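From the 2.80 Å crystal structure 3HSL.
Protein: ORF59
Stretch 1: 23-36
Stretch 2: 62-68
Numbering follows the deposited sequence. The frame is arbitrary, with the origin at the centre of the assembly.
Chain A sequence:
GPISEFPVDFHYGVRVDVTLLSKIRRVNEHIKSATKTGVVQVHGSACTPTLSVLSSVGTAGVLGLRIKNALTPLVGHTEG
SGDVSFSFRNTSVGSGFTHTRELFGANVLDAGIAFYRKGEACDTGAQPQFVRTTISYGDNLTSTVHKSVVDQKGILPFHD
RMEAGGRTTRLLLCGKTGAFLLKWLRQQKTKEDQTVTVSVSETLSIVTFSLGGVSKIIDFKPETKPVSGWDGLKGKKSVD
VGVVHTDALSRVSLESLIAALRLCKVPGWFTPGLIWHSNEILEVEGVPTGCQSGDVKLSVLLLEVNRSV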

# COMPACT_ATOMS: atom_id res chain seq x y z
N LYS A 23 -14.53 -8.67 -13.88
CA LYS A 23 -15.23 -7.91 -14.90
C LYS A 23 -15.65 -6.55 -14.35
O LYS A 23 -15.89 -5.62 -15.11
CB LYS A 23 -16.44 -8.69 -15.41
N ILE A 24 -15.73 -6.45 -13.03
CA ILE A 24 -16.15 -5.22 -12.35
C ILE A 24 -15.00 -4.44 -11.71
O ILE A 24 -15.20 -3.32 -11.26
CB ILE A 24 -17.17 -5.58 -11.24
CG1 ILE A 24 -18.40 -6.22 -11.86
CG2 ILE A 24 -17.60 -4.35 -10.45
CD1 ILE A 24 -19.37 -6.72 -10.81
N ARG A 25 -13.81 -5.05 -11.70
CA ARG A 25 -12.60 -4.48 -11.10
C ARG A 25 -12.40 -2.95 -11.30
O ARG A 25 -12.03 -2.23 -10.37
CB ARG A 25 -11.37 -5.25 -11.59
CG ARG A 25 -10.13 -4.91 -10.83
CD ARG A 25 -8.89 -5.69 -11.24
NE ARG A 25 -7.79 -5.28 -10.37
CZ ARG A 25 -7.04 -4.19 -10.56
NH1 ARG A 25 -7.27 -3.37 -11.60
NH2 ARG A 25 -6.06 -3.90 -9.71
N ARG A 26 -12.64 -2.50 -12.53
CA ARG A 26 -12.51 -1.10 -12.94
C ARG A 26 -13.31 -0.18 -12.01
O ARG A 26 -12.88 0.93 -11.71
CB ARG A 26 -13.03 -1.02 -14.37
CG ARG A 26 -12.50 0.06 -15.29
CD ARG A 26 -12.84 -0.42 -16.74
NE ARG A 26 -11.93 0.06 -17.78
CZ ARG A 26 -10.81 -0.59 -18.10
NH1 ARG A 26 -10.50 -1.72 -17.47
NH2 ARG A 26 -10.01 -0.13 -19.05
N VAL A 27 -14.47 -0.63 -11.56
CA VAL A 27 -15.27 0.19 -10.66
C VAL A 27 -14.57 0.29 -9.31
O VAL A 27 -14.52 1.36 -8.69
CB VAL A 27 -16.69 -0.37 -10.45
CG1 VAL A 27 -17.50 0.58 -9.58
CG2 VAL A 27 -17.41 -0.56 -11.77
N ASN A 28 -14.02 -0.84 -8.85
CA ASN A 28 -13.34 -0.88 -7.58
C ASN A 28 -12.06 -0.04 -7.55
O ASN A 28 -11.78 0.60 -6.54
CB ASN A 28 -13.00 -2.32 -7.21
CG ASN A 28 -12.44 -2.43 -5.83
OD1 ASN A 28 -13.06 -2.02 -4.84
ND2 ASN A 28 -11.24 -3.00 -5.73
N GLU A 29 -11.30 -0.03 -8.64
CA GLU A 29 -10.07 0.77 -8.71
C GLU A 29 -10.33 2.28 -8.68
O GLU A 29 -9.47 3.07 -8.26
CB GLU A 29 -9.25 0.42 -9.96
CG GLU A 29 -8.72 -0.99 -9.93
CD GLU A 29 -7.76 -1.23 -8.76
OE1 GLU A 29 -6.73 -0.50 -8.70
OE2 GLU A 29 -8.04 -2.13 -7.91
N HIS A 30 -11.50 2.68 -9.12
CA HIS A 30 -11.83 4.08 -9.15
C HIS A 30 -12.22 4.61 -7.77
O HIS A 30 -11.98 5.77 -7.47
CB HIS A 30 -12.94 4.29 -10.18
CG HIS A 30 -13.32 5.72 -10.37
ND1 HIS A 30 -12.54 6.60 -11.08
CD2 HIS A 30 -14.40 6.42 -9.95
CE1 HIS A 30 -13.12 7.79 -11.09
NE2 HIS A 30 -14.25 7.70 -10.41
N ILE A 31 -12.81 3.76 -6.93
CA ILE A 31 -13.25 4.21 -5.61
C ILE A 31 -12.36 3.75 -4.47
O ILE A 31 -12.64 4.05 -3.32
CB ILE A 31 -14.69 3.72 -5.28
CG1 ILE A 31 -14.72 2.20 -5.06
CG2 ILE A 31 -15.69 4.17 -6.37
CD1 ILE A 31 -16.09 1.64 -4.54
N LYS A 32 -11.30 3.02 -4.80
CA LYS A 32 -10.41 2.44 -3.79
C LYS A 32 -9.85 3.29 -2.66
O LYS A 32 -9.78 2.82 -1.53
CB LYS A 32 -9.30 1.58 -4.42
CG LYS A 32 -8.26 2.33 -5.16
CD LYS A 32 -7.25 1.39 -5.77
CE LYS A 32 -6.18 2.18 -6.49
NZ LYS A 32 -5.24 1.26 -7.17
N SER A 33 -9.45 4.53 -2.94
CA SER A 33 -8.88 5.35 -1.85
C SER A 33 -10.01 5.75 -0.90
O SER A 33 -9.81 5.80 0.31
CB SER A 33 -8.13 6.56 -2.37
OG SER A 33 -9.04 7.47 -2.95
N ALA A 34 -11.18 6.03 -1.46
CA ALA A 34 -12.35 6.38 -0.66
C ALA A 34 -12.83 5.21 0.20
O ALA A 34 -13.34 5.42 1.29
CB ALA A 34 -13.48 6.85 -1.54
N THR A 35 -12.67 3.98 -0.28
CA THR A 35 -13.13 2.83 0.46
C THR A 35 -12.06 2.10 1.29
O THR A 35 -12.38 1.16 2.04
CB THR A 35 -13.80 1.80 -0.47
OG1 THR A 35 -12.88 1.45 -1.49
CG2 THR A 35 -15.08 2.37 -1.11
N LYS A 36 -10.80 2.52 1.18
CA LYS A 36 -9.76 1.84 1.93
C LYS A 36 -10.14 1.70 3.42
O LYS A 36 -10.00 0.64 4.01
CB LYS A 36 -8.42 2.54 1.74
CG LYS A 36 -7.24 1.75 2.28
CD LYS A 36 -5.95 2.50 2.07
CE LYS A 36 -4.75 1.72 2.63
NZ LYS A 36 -3.51 2.53 2.42
N VAL A 62 -21.91 9.46 2.30
CA VAL A 62 -21.70 8.03 2.47
C VAL A 62 -21.69 7.28 1.15
O VAL A 62 -22.70 7.19 0.47
CB VAL A 62 -22.74 7.36 3.38
CG1 VAL A 62 -22.34 5.91 3.58
CG2 VAL A 62 -22.82 8.03 4.75
N LEU A 63 -20.54 6.73 0.79
CA LEU A 63 -20.45 5.97 -0.44
C LEU A 63 -20.92 4.54 -0.23
O LEU A 63 -20.73 3.97 0.85
CB LEU A 63 -19.04 6.02 -1.02
CG LEU A 63 -18.76 5.19 -2.28
CD1 LEU A 63 -17.72 5.82 -3.16
CD2 LEU A 63 -18.42 3.74 -1.92
N GLY A 64 -21.52 3.98 -1.27
CA GLY A 64 -21.99 2.62 -1.23
C GLY A 64 -21.90 1.92 -2.58
O GLY A 64 -22.61 2.28 -3.54
N LEU A 65 -21.01 0.93 -2.65
CA LEU A 65 -20.86 0.09 -3.83
C LEU A 65 -21.56 -1.21 -3.42
O LEU A 65 -21.23 -1.75 -2.38
CB LEU A 65 -19.39 -0.21 -4.10
CG LEU A 65 -19.10 -1.33 -5.10
CD1 LEU A 65 -19.72 -1.06 -6.47
CD2 LEU A 65 -17.60 -1.53 -5.23
N ARG A 66 -22.50 -1.71 -4.22
CA ARG A 66 -23.21 -2.95 -3.82
C ARG A 66 -23.25 -3.91 -4.99
O ARG A 66 -23.67 -3.57 -6.08
CB ARG A 66 -24.60 -2.58 -3.39
CG ARG A 66 -24.53 -1.29 -2.63
CD ARG A 66 -25.77 -0.59 -2.91
NE ARG A 66 -25.41 0.77 -3.23
CZ ARG A 66 -26.23 1.63 -3.80
NH1 ARG A 66 -27.47 1.26 -4.12
NH2 ARG A 66 -25.80 2.85 -4.05
N ILE A 67 -22.81 -5.13 -4.74
CA ILE A 67 -22.71 -6.12 -5.77
C ILE A 67 -23.57 -7.36 -5.44
O ILE A 67 -23.31 -8.10 -4.49
CB ILE A 67 -21.21 -6.45 -5.94
CG1 ILE A 67 -20.42 -5.13 -6.11
CG2 ILE A 67 -20.97 -7.47 -7.09
CD1 ILE A 67 -18.93 -5.21 -5.83
N LYS A 68 -24.61 -7.56 -6.26
CA LYS A 68 -25.52 -8.67 -6.12
C LYS A 68 -24.93 -9.88 -6.85
O LYS A 68 -24.05 -9.71 -7.70
CB LYS A 68 -26.90 -8.30 -6.68

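The strand 62-67 lies against the helix of stretch 1 with its N-to-C direction at 140° to the helix axis, so the two run roughly counter to each other. The axes come no closer than 10.1 Å, a spacing that side chains must bridge, and no hydrogen bond crosses between the stretches. Apolar contact does the work, covering 312 Å² with both sides summed.

Alternation along the strand decides which residues take part. V62 has its side chain out of reach of the helix and contributes nothing. L63 follows with its CA-to-CB bond toward the helix and gives up 61 Å² to it. Its chi1 of 177° extends the chain, and its CD2 meets two residues one helical turn apart: T35 CG2 at 3.7 Å and I31 CD1 at 4.1 Å. T35 suits this place because it is two-sided. Its methyl faces the leucine, while its OG1 donates to the backbone I31 O at 3.2 Å, so the hydroxyl is satisfied within the helix and need not find a partner in the apolar layer.

G64 has no side chain, and a CB built there would point away from the helix. Its carbonyl instead serves the strand itself: R66 NE and R66 NH2 both donate to G64 O, at 3.2 and 3.3 Å, with N-H...acceptor angles of 150° and 144°.

The CA-to-CB bond of L65 is again toward the helix, and L65 loses the largest area of any residue in the two stretches, 68 Å². Its two methyls reach different residues. L65 CD2 lies 3.6 Å from I31 CD1, and L65 CD1 lies 4.2 Å from V27 CG1. I31 CD1 touches both leucines, and I31 CG2 also lies 4.1 Å from L63 CD1; a chi1 of 70° (p) and chi2 of 172° (t) place CD1 between L63 CD2 and L65 CD2. I31, β-branched like V27 but one carbon longer, has 49 Å² covered by the strand against 19 Å² for V27.

The side chain of R66 is out of reach of the helix. I67 returns to the helix-facing side and ends the series: its CG2 packs 4.1 Å from I24 CD1, where I24 extends with chi1 m and chi2 t to span a CA-to-CA separation of 9.3 Å. K68, modelled only to CB, makes no contact.

The charged R25, E29 and K32 stay out of reach of the strand and pair among themselves, with K32 NZ 2.8 Å from E29 OE1.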